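Clavulanic acid biosynthesis oligopeptide binding protein 2 (Streptomyces clavuligerus, PDB 2WOL) probably binds oligopeptides as an extracellular solute-binding protein tied to the clavulanic acid biosynthetic pathway of its producer. Local coordinates at residues Ile313-Phe316 / His320-Arg323; Asn298-Phe303 / Phe352-Pro357; Val120-Gln125 / Arg198-Ala203; Lys401-Ala406 / Val422-Val427. One frame throughout, in Å; residues are numbered along the deposited sequence.

Interaction 1: Ile313-Phe316 / His320-Arg323; sequences IPPF and HVRR
Val321 and Arg322, in the first turn of helix 319-327, pack against Pro315 and Phe316 of the loop that leads into that helix. This is a loop-to-helix junction in a family 5 solute-binding protein: the chain leaves strand 303-309, turns, and folds back on the helix it is about to enter. A cis peptide bond before Pro315 and a backbone hydrogen bond from Phe316 N to Ile313 O shape the turn.

Val321 points at the loop. CG1 lies anti to the backbone N (chi1 163°) and meets the Phe316 ring at CD2, 3.6 Å away. It approaches the ring obliquely, and the two side chains cross at about a right angle. CG2, anti to the carbonyl carbon, lies closest to the proline: it is 3.4 Å from Pro315 O and 4.0 Å from Pro315 CB. Phe391 of strand 391-398 also packs on Val321 and Pro315, and the Phe316 ring touches Ala393 of the same strand.

Arg322 makes the polar link. Its chain bends at chi3 (-62°), which turns the guanidinium so that its edge meets the loop carbonyl. CD comes within 3.3 Å of Phe316 O. NE donates to His520 O, so the same buried group ties the loop carbonyl to that of His520. Across this contact, NH1 donates to Phe316 O at 2.8 Å; the oxygen lies in the guanidinium plane, and the N-H...O angle is 161°.

Interaction 2: Asn298-Phe303 / Phe352-Pro357; sequences NPRTSF and FPPTLP
Arg300 reaches across to Pro354 and lays one face of its guanidinium on the proline ring. Pro354 CG sits 3.4 Å above the guanidinium plane, offset toward the rim. The nearest approach is from NH1 to Pro354 CD, also 3.4 Å. The two side chains cross obliquely. The arginine chain is extended from CG to NE (chi2 161°, chi3 170°), and this carries the flat group out to the proline. The touch is a packing contact. The charge has its partner elsewhere: NH2 forms a salt bridge with Asp346 OD1, which would help to fix the rotation of the group over Pro354.

Ser302 meets Pro353 and Thr355 of the same loop. Its carbonyl O lies 3.5 Å from Pro353 CG. Its OG faces Thr355 OG1 at 3.7 Å, too long for a hydrogen bond. Thr355 CG2 stands a little farther from the same OG, at 4.1 Å. The link between the segments is thus van der Waals packing.

Each side is shaped by its own turn. A type I beta turn runs from Pro353 to Leu356, with Leu356 N bonded to Pro353 O. Thr301 OG1 accepts from Phe303 N in an ST turn, at the corner where the chain changes direction at Ser302.

The contact lies at the surface. Segment 298-303 pairs through its backbone with strand 523-534, while the proline loop rests on helix 460-468, where Phe463 touches Pro353.

Interaction 3: Val120-Gln125 / Arg198-Ala203; sequences VRHAVQ and RSDTGA
His122 and Asp200 form a histidine-carboxylate hydrogen bond between helix 117-127 and the loop that precedes strand 215-221. The carboxylate also starts an Asx turn in that loop.

The bond across the contact is the whole of the meeting. His122 NE2 donates to Asp200 OD2 at 2.7 Å, with an N-H...O angle of 156°. OD2 is met on its anti side, and the oxygen lies slightly off the ring plane. Ring and carboxylate are far from coplanar, with their planes 75° apart. Both side chains point at each other, and in each CG is anti to the backbone N (chi1 -175° in His122), which stretches the two groups out to meet.

The charged and hydroxyl partners lie beyond these segments. Asp200 OD2 also takes a salt bridge from Arg126 NE and a hydrogen bond with Tyr155 OH. Three groups thus grip one oxygen, and the nearby arginine probably favours the charged form of the aspartate.

The last bond is internal to the loop. Asp200 OD1 accepts from the backbone N of Gly202 at 2.9 Å, and this donor approaches from above the carboxylate plane.

Interaction 4: Lys401-Ala406 / Val422-Val427; sequences KFRLVA and VKELDV
Arg403 of helix 401-414 bridges to Glu424 and lies across Val422, both on strand 418-425. The strand runs nearly antiparallel to the helix segment (167°), with the axes 9.9 Å apart.

The charged part is a salt bridge. Arg403 NH1 is 3.0 Å from Glu424 OE2, and the hydrogen bond within it is weak, bent to 148° at the proton. The oxygen sits at the guanidinium edge, near its plane, but the two flat groups are not paired side by side: their planes are 78° apart. The arginine chain is bent at chi2, and the bend carries CD past the same carboxylate oxygen, 3.3 Å from OE2. Each charge has a second partner. Arg403 NE pairs with Asp407, one turn on in the helix, and Glu424 OE1 pairs with Arg399. The result is a small chain of alternating charges.

The apolar part involves Val422 and Ala406. Val422 CG1 covers one face of the Arg403 guanidinium, 3.5 Å above its plane and toward the rim. The same methyl meets Ala406 CB at 4.2 Å. Thr397 of the neighbouring strand 391-398 touches both Ala406 and Val422.

The helix and strand belong to a beta-alpha-beta crossover, strand 391-398, helix 401-414, strand 418-425. Its two strands are parallel, and the linking helix packs on the sheet as in other such units.

In the fold
Along the chain interaction 3 comes first and closes before the others open. Interaction 1 falls within the span between the two halves of interaction 2, and interaction 4 follows both. Interactions 1, 2 and 4 gather round the mixed seven-strand sheet that holds strands 303-309, 391-398, 418-425 and 523-534. Their centres are 20 to 29 Å apart, and none touches another; interactions 2 and 4 come nearest, with about 8 Å between closest atoms. Interaction 3 stands apart, its centre 34 to 47 Å from the others. It belongs to a different part of the fold, built on the antiparallel sheet with strand 171-175. The four contacts are thus local and separate from one another.

Interaction 1: Ile313-Phe316 / His320-Arg323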
loop_
_atom_site.group_PDB
_atom_site.type_symbol
_atom_site.label_atom_id
_atom_site.label_comp_id
_atom_site.label_asym_id
_atom_site.label_seq_id
_atom_site.Cartn_x
_atom_site.Cartn_y
_atom_site.Cartn_z
ATOM N N ILE A 313 1.854 -19.616 -19.686
ATOM C CA ILE A 313 3.028 -20.481 -19.629
ATOM C C ILE A 313 2.579 -21.929 -19.412
ATOM O O ILE A 313 2.302 -22.322 -18.281
ATOM C CB ILE A 313 4.008 -20.058 -18.488
ATOM C CG1 ILE A 313 4.296 -18.544 -18.501
ATOM C CG2 ILE A 313 5.292 -20.900 -18.521
ATOM C CD1 ILE A 313 4.956 -18.012 -19.775
ATOM N N PRO A 314 2.481 -22.725 -20.494
ATOM C CA PRO A 314 2.144 -24.141 -20.322
ATOM C C PRO A 314 3.103 -24.834 -19.350
ATOM O O PRO A 314 4.284 -24.495 -19.319
ATOM C CB PRO A 314 2.304 -24.706 -21.738
ATOM C CG PRO A 314 2.016 -23.544 -22.626
ATOM C CD PRO A 314 2.631 -22.368 -21.918
ATOM N N PRO A 315 2.604 -25.800 -18.556
ATOM C CA PRO A 315 1.240 -26.331 -18.560
ATOM C C PRO A 315 0.271 -25.627 -17.599
ATOM O O PRO A 315 -0.766 -26.196 -17.250
ATOM C CB PRO A 315 1.452 -27.777 -18.111
ATOM C CG PRO A 315 2.575 -27.677 -17.144
ATOM C CD PRO A 315 3.444 -26.509 -17.575
ATOM N N PHE A 316 0.593 -24.402 -17.195
ATOM C CA PHE A 316 -0.240 -23.687 -16.224
ATOM C C PHE A 316 -1.525 -23.110 -16.817
ATOM O O PHE A 316 -2.308 -22.484 -16.113
ATOM C CB PHE A 316 0.576 -22.628 -15.482
ATOM C CG PHE A 316 1.677 -23.213 -14.661
ATOM C CD1 PHE A 316 2.953 -23.349 -15.187
ATOM C CD2 PHE A 316 1.424 -23.684 -13.379
ATOM C CE1 PHE A 316 3.972 -23.913 -14.437
ATOM C CE2 PHE A 316 2.440 -24.252 -12.619
ATOM C CZ PHE A 316 3.717 -24.366 -13.150
ATOM N N HIS A 320 -6.175 -27.778 -13.655
ATOM C CA HIS A 320 -5.831 -28.900 -12.783
ATOM C C HIS A 320 -4.365 -28.926 -12.391
ATOM O O HIS A 320 -4.028 -29.347 -11.283
ATOM C CB HIS A 320 -6.315 -30.211 -13.392
ATOM C CG HIS A 320 -7.800 -30.279 -13.493
ATOM N ND1 HIS A 320 -8.478 -30.174 -14.688
ATOM C CD2 HIS A 320 -8.745 -30.373 -12.530
ATOM C CE1 HIS A 320 -9.778 -30.226 -14.455
ATOM N NE2 HIS A 320 -9.966 -30.344 -13.154
ATOM N N VAL A 321 -3.505 -28.451 -13.288
ATOM C CA VAL A 321 -2.113 -28.188 -12.935
ATOM C C VAL A 321 -2.072 -27.171 -11.792
ATOM O O VAL A 321 -1.356 -27.358 -10.808
ATOM C CB VAL A 321 -1.308 -27.681 -14.150
ATOM C CG1 VAL A 321 -0.008 -27.017 -13.714
ATOM C CG2 VAL A 321 -1.037 -28.829 -15.114
ATOM N N ARG A 322 -2.874 -26.114 -11.915
ATOM C CA ARG A 322 -2.854 -25.035 -10.929
ATOM C C ARG A 322 -3.391 -25.505 -9.583
ATOM O O ARG A 322 -2.839 -25.166 -8.542
ATOM C CB ARG A 322 -3.618 -23.813 -11.442
ATOM C CG ARG A 322 -3.083 -23.292 -12.777
ATOM C CD ARG A 322 -3.588 -21.894 -13.104
ATOM N NE ARG A 322 -5.042 -21.814 -13.246
ATOM C CZ ARG A 322 -5.702 -21.948 -14.397
ATOM N NH1 ARG A 322 -5.050 -22.195 -15.530
ATOM N NH2 ARG A 322 -7.023 -21.840 -14.409
ATOM N N ARG A 323 -4.456 -26.304 -9.613
ATOM C CA ARG A 323 -5.016 -26.870 -8.384
ATOM C C ARG A 323 -4.072 -27.873 -7.728
ATOM O O ARG A 323 -3.986 -27.931 -6.502
ATOM C CB ARG A 323 -6.395 -27.490 -8.641
ATOM C CG ARG A 323 -7.442 -26.435 -8.970
ATOM C CD ARG A 323 -8.804 -27.024 -9.263
ATOM N NE ARG A 323 -9.759 -25.951 -9.525
ATOM C CZ ARG A 323 -10.919 -26.103 -10.160
ATOM N NH1 ARG A 323 -11.309 -27.296 -10.604
ATOM N NH2 ARG A 323 -11.698 -25.048 -10.350
#

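Interaction 2: Asn298-Phe303 / Phe352-Pro357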
loop_
_atom_site.group_PDB
_atom_site.type_symbol
_atom_site.label_atom_id
_atom_site.label_comp_id
_atom_site.label_asym_id
_atom_site.label_seq_id
_atom_site.Cartn_x
_atom_site.Cartn_y
_atom_site.Cartn_z
ATOM N N ASN A 298 3.081 -5.582 17.043
ATOM C CA ASN A 298 3.199 -6.629 16.023
ATOM C C ASN A 298 1.957 -6.660 15.111
ATOM O O ASN A 298 1.220 -7.644 15.088
ATOM C CB ASN A 298 3.427 -7.983 16.717
ATOM C CG ASN A 298 3.834 -9.106 15.757
ATOM O OD1 ASN A 298 4.324 -8.876 14.645
ATOM N ND2 ASN A 298 3.640 -10.340 16.206
ATOM N N PRO A 299 1.718 -5.571 14.355
ATOM C CA PRO A 299 0.496 -5.484 13.562
ATOM C C PRO A 299 0.578 -6.258 12.252
ATOM O O PRO A 299 1.673 -6.577 11.782
ATOM C CB PRO A 299 0.406 -3.990 13.248
ATOM C CG PRO A 299 1.826 -3.569 13.138
ATOM C CD PRO A 299 2.559 -4.368 14.189
ATOM N N ARG A 300 -0.586 -6.539 11.671
ATOM C CA ARG A 300 -0.672 -6.934 10.272
ATOM C C ARG A 300 -0.384 -5.694 9.441
ATOM O O ARG A 300 -0.783 -4.588 9.820
ATOM C CB ARG A 300 -2.071 -7.441 9.938
ATOM C CG ARG A 300 -2.410 -8.784 10.550
ATOM C CD ARG A 300 -3.912 -8.977 10.567
ATOM N NE ARG A 300 -4.288 -10.338 10.930
ATOM C CZ ARG A 300 -4.453 -11.333 10.062
ATOM N NH1 ARG A 300 -4.266 -11.131 8.763
ATOM N NH2 ARG A 300 -4.811 -12.532 10.498
ATOM N N THR A 301 0.303 -5.873 8.314
ATOM C CA THR A 301 0.629 -4.754 7.422
ATOM C C THR A 301 -0.411 -4.575 6.316
ATOM O O THR A 301 -0.370 -3.584 5.578
ATOM C CB THR A 301 2.004 -4.932 6.751
ATOM O OG1 THR A 301 1.983 -6.099 5.921
ATOM C CG2 THR A 301 3.108 -5.071 7.784
ATOM N N SER A 302 -1.325 -5.540 6.209
ATOM C CA SER A 302 -2.321 -5.627 5.127
ATOM C C SER A 302 -1.742 -6.107 3.792
ATOM O O SER A 302 -2.462 -6.202 2.795
ATOM C CB SER A 302 -3.101 -4.319 4.956
ATOM O OG SER A 302 -3.955 -4.108 6.068
ATOM N N PHE A 303 -0.448 -6.418 3.785
ATOM C CA PHE A 303 0.192 -7.010 2.617
ATOM C C PHE A 303 -0.107 -8.500 2.560
ATOM O O PHE A 303 -0.277 -9.154 3.597
ATOM C CB PHE A 303 1.706 -6.783 2.643
ATOM C CG PHE A 303 2.135 -5.436 2.124
ATOM C CD1 PHE A 303 1.836 -4.271 2.829
ATOM C CD2 PHE A 303 2.858 -5.337 0.943
ATOM C CE1 PHE A 303 2.242 -3.026 2.351
ATOM C CE2 PHE A 303 3.267 -4.096 0.459
ATOM C CZ PHE A 303 2.952 -2.942 1.159
ATOM N N PHE A 352 -8.253 -11.500 0.588
ATOM C CA PHE A 352 -8.553 -10.271 1.338
ATOM C C PHE A 352 -7.960 -10.276 2.742
ATOM O O PHE A 352 -8.091 -11.267 3.466
ATOM C CB PHE A 352 -10.066 -10.063 1.483
ATOM C CG PHE A 352 -10.778 -9.699 0.206
ATOM C CD1 PHE A 352 -11.944 -10.369 -0.156
ATOM C CD2 PHE A 352 -10.306 -8.676 -0.618
ATOM C CE1 PHE A 352 -12.626 -10.037 -1.326
ATOM C CE2 PHE A 352 -10.987 -8.341 -1.790
ATOM C CZ PHE A 352 -12.145 -9.026 -2.139
ATOM N N PRO A 353 -7.310 -9.166 3.138
ATOM C CA PRO A 353 -6.966 -8.968 4.549
ATOM C C PRO A 353 -8.234 -8.802 5.394
ATOM O O PRO A 353 -9.258 -8.352 4.873
ATOM C CB PRO A 353 -6.166 -7.658 4.540
ATOM C CG PRO A 353 -5.763 -7.445 3.126
ATOM C CD PRO A 353 -6.849 -8.050 2.297
ATOM N N PRO A 354 -8.177 -9.166 6.691
ATOM C CA PRO A 354 -9.338 -9.028 7.581
ATOM C C PRO A 354 -9.813 -7.591 7.848
ATOM O O PRO A 354 -10.856 -7.404 8.485
ATOM C CB PRO A 354 -8.870 -9.694 8.881
ATOM C CG PRO A 354 -7.393 -9.641 8.829
ATOM C CD PRO A 354 -7.024 -9.772 7.385
ATOM N N THR A 355 -9.070 -6.594 7.370
ATOM C CA THR A 355 -9.482 -5.190 7.492
ATOM C C THR A 355 -10.632 -4.856 6.552
ATOM O O THR A 355 -11.361 -3.884 6.770
ATOM C CB THR A 355 -8.327 -4.208 7.190
ATOM O OG1 THR A 355 -7.620 -4.637 6.018
ATOM C CG2 THR A 355 -7.369 -4.110 8.368
ATOM N N LEU A 356 -10.786 -5.657 5.502
ATOM C CA LEU A 356 -11.789 -5.382 4.478
ATOM C C LEU A 356 -13.106 -6.092 4.770
ATOM O O LEU A 356 -13.104 -7.255 5.178
ATOM C CB LEU A 356 -11.264 -5.764 3.093
ATOM C CG LEU A 356 -9.934 -5.139 2.661
ATOM C CD1 LEU A 356 -9.585 -5.605 1.263
ATOM C CD2 LEU A 356 -9.970 -3.615 2.723
ATOM N N PRO A 357 -14.237 -5.384 4.571
ATOM C CA PRO A 357 -15.585 -5.923 4.787
ATOM C C PRO A 357 -15.839 -7.286 4.148
ATOM O O PRO A 357 -16.506 -8.124 4.752
ATOM C CB PRO A 357 -16.486 -4.860 4.155
ATOM C CG PRO A 357 -15.730 -3.595 4.351
ATOM C CD PRO A 357 -14.284 -3.967 4.154
#

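Interaction 3: Val120-Gln125 / Arg198-Ala203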
loop_
_atom_site.group_PDB
_atom_site.type_symbol
_atom_site.label_atom_id
_atom_site.label_comp_id
_atom_site.label_asym_id
_atom_site.label_seq_id
_atom_site.Cartn_x
_atom_site.Cartn_y
_atom_site.Cartn_z
ATOM N N VAL A 120 -6.472 22.179 -6.658
ATOM C CA VAL A 120 -6.792 20.760 -6.560
ATOM C C VAL A 120 -6.945 20.189 -7.965
ATOM O O VAL A 120 -6.413 19.117 -8.264
ATOM C CB VAL A 120 -8.059 20.489 -5.707
ATOM C CG1 VAL A 120 -8.361 18.989 -5.658
ATOM C CG2 VAL A 120 -7.881 21.035 -4.298
ATOM N N ARG A 121 -7.653 20.911 -8.831
ATOM C CA ARG A 121 -7.730 20.503 -10.226
ATOM C C ARG A 121 -6.337 20.430 -10.836
ATOM O O ARG A 121 -6.022 19.477 -11.553
ATOM C CB ARG A 121 -8.601 21.444 -11.047
ATOM C CG ARG A 121 -8.620 21.081 -12.526
ATOM C CD ARG A 121 -9.759 21.742 -13.242
ATOM N NE ARG A 121 -9.543 23.175 -13.380
ATOM C CZ ARG A 121 -10.446 24.009 -13.875
ATOM N NH1 ARG A 121 -11.627 23.545 -14.276
ATOM N NH2 ARG A 121 -10.166 25.302 -13.968
ATOM N N HIS A 122 -5.507 21.433 -10.558
ATOM C CA HIS A 122 -4.157 21.447 -11.108
ATOM C C HIS A 122 -3.349 20.221 -10.676
ATOM O O HIS A 122 -2.665 19.611 -11.498
ATOM C CB HIS A 122 -3.399 22.735 -10.776
ATOM C CG HIS A 122 -2.056 22.805 -11.432
ATOM N ND1 HIS A 122 -1.907 22.990 -12.790
ATOM C CD2 HIS A 122 -0.808 22.666 -10.929
ATOM C CE1 HIS A 122 -0.621 22.980 -13.092
ATOM N NE2 HIS A 122 0.067 22.783 -11.981
ATOM N N ALA A 123 -3.449 19.863 -9.399
ATOM C CA ALA A 123 -2.782 18.671 -8.874
ATOM C C ALA A 123 -3.209 17.410 -9.626
ATOM O O ALA A 123 -2.363 16.601 -10.024
ATOM C CB ALA A 123 -3.064 18.525 -7.391
ATOM N N VAL A 124 -4.514 17.256 -9.826
ATOM C CA VAL A 124 -5.052 16.109 -10.549
ATOM C C VAL A 124 -4.591 16.128 -12.015
ATOM O O VAL A 124 -4.226 15.094 -12.577
ATOM C CB VAL A 124 -6.596 16.047 -10.425
ATOM C CG1 VAL A 124 -7.172 14.968 -11.314
ATOM C CG2 VAL A 124 -6.992 15.805 -8.967
ATOM N N GLN A 125 -4.589 17.315 -12.617
ATOM C CA GLN A 125 -4.110 17.476 -13.988
ATOM C C GLN A 125 -2.641 17.090 -14.136
ATOM O O GLN A 125 -2.267 16.460 -15.128
ATOM C CB GLN A 125 -4.350 18.905 -14.473
ATOM C CG GLN A 125 -5.807 19.169 -14.790
ATOM C CD GLN A 125 -6.119 20.610 -15.158
ATOM O OE1 GLN A 125 -7.231 20.901 -15.588
ATOM N NE2 GLN A 125 -5.162 21.514 -14.962
ATOM N N ARG A 198 0.946 28.575 -10.156
ATOM C CA ARG A 198 1.953 29.637 -10.022
ATOM C C ARG A 198 3.310 29.178 -9.466
ATOM O O ARG A 198 4.344 29.766 -9.791
ATOM C CB ARG A 198 1.411 30.805 -9.187
ATOM C CG ARG A 198 0.939 30.401 -7.797
ATOM C CD ARG A 198 0.449 31.579 -6.971
ATOM N NE ARG A 198 -0.022 31.092 -5.676
ATOM C CZ ARG A 198 -1.264 30.685 -5.424
ATOM N NH1 ARG A 198 -2.199 30.734 -6.360
ATOM N NH2 ARG A 198 -1.579 30.232 -4.218
ATOM N N SER A 199 3.298 28.143 -8.624
ATOM C CA SER A 199 4.520 27.641 -7.987
ATOM C C SER A 199 4.972 26.304 -8.559
ATOM O O SER A 199 5.943 25.718 -8.080
ATOM C CB SER A 199 4.323 27.504 -6.474
ATOM O OG SER A 199 4.050 28.756 -5.874
ATOM N N ASP A 200 4.267 25.826 -9.578
ATOM C CA ASP A 200 4.561 24.513 -10.152
ATOM C C ASP A 200 5.734 24.562 -11.129
ATOM O O ASP A 200 5.568 24.889 -12.310
ATOM C CB ASP A 200 3.313 23.905 -10.808
ATOM C CG ASP A 200 3.544 22.481 -11.297
ATOM O OD1 ASP A 200 4.612 21.901 -10.998
ATOM O OD2 ASP A 200 2.656 21.945 -11.989
ATOM N N THR A 201 6.911 24.212 -10.618
ATOM C CA THR A 201 8.143 24.159 -11.401
ATOM C C THR A 201 8.337 22.805 -12.109
ATOM O O THR A 201 9.448 22.471 -12.535
ATOM C CB THR A 201 9.376 24.467 -10.520
ATOM O OG1 THR A 201 9.304 23.693 -9.316
ATOM C CG2 THR A 201 9.422 25.937 -10.149
ATOM N N GLY A 202 7.260 22.029 -12.225
ATOM C CA GLY A 202 7.271 20.787 -13.005
ATOM C C GLY A 202 8.231 19.735 -12.481
ATOM O O GLY A 202 8.123 19.304 -11.334
ATOM N N ALA A 203 9.179 19.329 -13.327
ATOM C CA ALA A 203 10.163 18.302 -12.975
ATOM C C ALA A 203 10.973 18.658 -11.728
ATOM O O ALA A 203 11.521 17.773 -11.065
ATOM C CB ALA A 203 11.101 18.054 -14.149
#

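Interaction 4: Lys401-Ala406 / Val422-Val427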
loop_
_atom_site.group_PDB
_atom_site.type_symbol
_atom_site.label_atom_id
_atom_site.label_comp_id
_atom_site.label_asym_id
_atom_site.label_seq_id
_atom_site.Cartn_x
_atom_site.Cartn_y
_atom_site.Cartn_z
ATOM N N LYS A 401 14.474 -13.061 0.845
ATOM C CA LYS A 401 13.334 -13.733 1.474
ATOM C C LYS A 401 12.418 -14.403 0.451
ATOM O O LYS A 401 11.838 -15.459 0.722
ATOM C CB LYS A 401 12.535 -12.747 2.336
ATOM C CG LYS A 401 11.825 -13.383 3.526
ATOM C CD LYS A 401 12.809 -13.779 4.622
ATOM C CE LYS A 401 12.101 -14.435 5.796
ATOM N NZ LYS A 401 13.041 -15.219 6.650
ATOM N N PHE A 402 12.293 -13.778 -0.718
ATOM C CA PHE A 402 11.514 -14.333 -1.824
ATOM C C PHE A 402 12.126 -15.640 -2.320
ATOM O O PHE A 402 11.397 -16.554 -2.718
ATOM C CB PHE A 402 11.426 -13.327 -2.976
ATOM C CG PHE A 402 10.355 -12.280 -2.808
ATOM C CD1 PHE A 402 9.902 -11.900 -1.545
ATOM C CD2 PHE A 402 9.823 -11.647 -3.925
ATOM C CE1 PHE A 402 8.921 -10.921 -1.403
ATOM C CE2 PHE A 402 8.848 -10.666 -3.793
ATOM C CZ PHE A 402 8.393 -10.304 -2.531
ATOM N N ARG A 403 13.459 -15.717 -2.306
ATOM C CA ARG A 403 14.177 -16.923 -2.726
ATOM C C ARG A 403 13.931 -18.088 -1.767
ATOM O O ARG A 403 13.722 -19.224 -2.205
ATOM C CB ARG A 403 15.682 -16.650 -2.887
ATOM C CG ARG A 403 16.529 -17.879 -3.238
ATOM C CD ARG A 403 16.062 -18.543 -4.530
ATOM N NE ARG A 403 16.606 -19.891 -4.698
ATOM C CZ ARG A 403 17.582 -20.215 -5.541
ATOM N NH1 ARG A 403 18.143 -19.293 -6.312
ATOM N NH2 ARG A 403 17.995 -21.472 -5.617
ATOM N N LEU A 404 13.944 -17.800 -0.467
ATOM C CA LEU A 404 13.626 -18.811 0.542
ATOM C C LEU A 404 12.229 -19.388 0.326
ATOM O O LEU A 404 12.031 -20.599 0.429
ATOM C CB LEU A 404 13.747 -18.241 1.961
ATOM C CG LEU A 404 15.121 -17.764 2.446
ATOM C CD1 LEU A 404 15.007 -17.210 3.858
ATOM C CD2 LEU A 404 16.166 -18.871 2.385
ATOM N N VAL A 405 11.273 -18.515 0.018
ATOM C CA VAL A 405 9.911 -18.942 -0.298
ATOM C C VAL A 405 9.893 -19.804 -1.567
ATOM O O VAL A 405 9.264 -20.867 -1.589
ATOM C CB VAL A 405 8.943 -17.736 -0.394
ATOM C CG1 VAL A 405 7.592 -18.149 -0.976
ATOM C CG2 VAL A 405 8.760 -17.097 0.981
ATOM N N ALA A 406 10.608 -19.363 -2.603
ATOM C CA ALA A 406 10.717 -20.136 -3.845
ATOM C C ALA A 406 11.243 -21.550 -3.590
ATOM O O ALA A 406 10.698 -22.520 -4.120
ATOM C CB ALA A 406 11.594 -19.413 -4.864
ATOM N N VAL A 422 14.691 -22.542 -10.248
ATOM C CA VAL A 422 14.454 -21.187 -9.778
ATOM C C VAL A 422 15.168 -20.180 -10.678
ATOM O O VAL A 422 16.364 -20.322 -10.959
ATOM C CB VAL A 422 14.931 -21.022 -8.313
ATOM C CG1 VAL A 422 14.641 -19.628 -7.808
ATOM C CG2 VAL A 422 14.277 -22.064 -7.404
ATOM N N LYS A 423 14.423 -19.179 -11.138
ATOM C CA LYS A 423 14.995 -18.076 -11.906
ATOM C C LYS A 423 14.925 -16.801 -11.078
ATOM O O LYS A 423 13.837 -16.298 -10.786
ATOM C CB LYS A 423 14.268 -17.901 -13.248
ATOM C CG LYS A 423 14.680 -16.665 -14.061
ATOM C CD LYS A 423 16.123 -16.743 -14.543
ATOM C CE LYS A 423 16.546 -15.446 -15.215
ATOM N NZ LYS A 423 17.938 -15.533 -15.744
ATOM N N GLU A 424 16.088 -16.292 -10.689
ATOM C CA GLU A 424 16.155 -15.047 -9.933
ATOM C C GLU A 424 16.186 -13.847 -10.864
ATOM O O GLU A 424 16.875 -13.858 -11.889
ATOM C CB GLU A 424 17.367 -15.029 -9.004
ATOM C CG GLU A 424 17.209 -15.933 -7.794
ATOM C CD GLU A 424 18.406 -15.898 -6.864
ATOM O OE1 GLU A 424 19.499 -15.458 -7.289
ATOM O OE2 GLU A 424 18.253 -16.315 -5.700
ATOM N N LEU A 425 15.422 -12.820 -10.503
ATOM C CA LEU A 425 15.369 -11.583 -11.266
ATOM C C LEU A 425 15.881 -10.431 -10.407
ATOM O O LEU A 425 15.806 -10.489 -9.178
ATOM C CB LEU A 425 13.940 -11.303 -11.746
ATOM C CG LEU A 425 13.253 -12.373 -12.607
ATOM C CD1 LEU A 425 11.772 -12.054 -12.788
ATOM C CD2 LEU A 425 13.950 -12.531 -13.960
ATOM N N ASP A 426 16.397 -9.391 -11.060
ATOM C CA ASP A 426 16.914 -8.203 -10.377
ATOM C C ASP A 426 15.904 -7.642 -9.376
ATOM O O ASP A 426 14.726 -7.463 -9.700
ATOM C CB ASP A 426 17.286 -7.127 -11.401
ATOM C CG ASP A 426 18.293 -6.120 -10.865
ATOM O OD1 ASP A 426 18.219 -5.744 -9.673
ATOM O OD2 ASP A 426 19.165 -5.694 -11.651
ATOM N N VAL A 427 16.383 -7.367 -8.163
ATOM C CA VAL A 427 15.542 -6.899 -7.059
ATOM C C VAL A 427 14.929 -5.521 -7.334
ATOM O O VAL A 427 13.717 -5.334 -7.188
ATOM C CB VAL A 427 16.330 -6.881 -5.713
ATOM C CG1 VAL A 427 15.507 -6.247 -4.595
ATOM C CG2 VAL A 427 16.757 -8.293 -5.320
#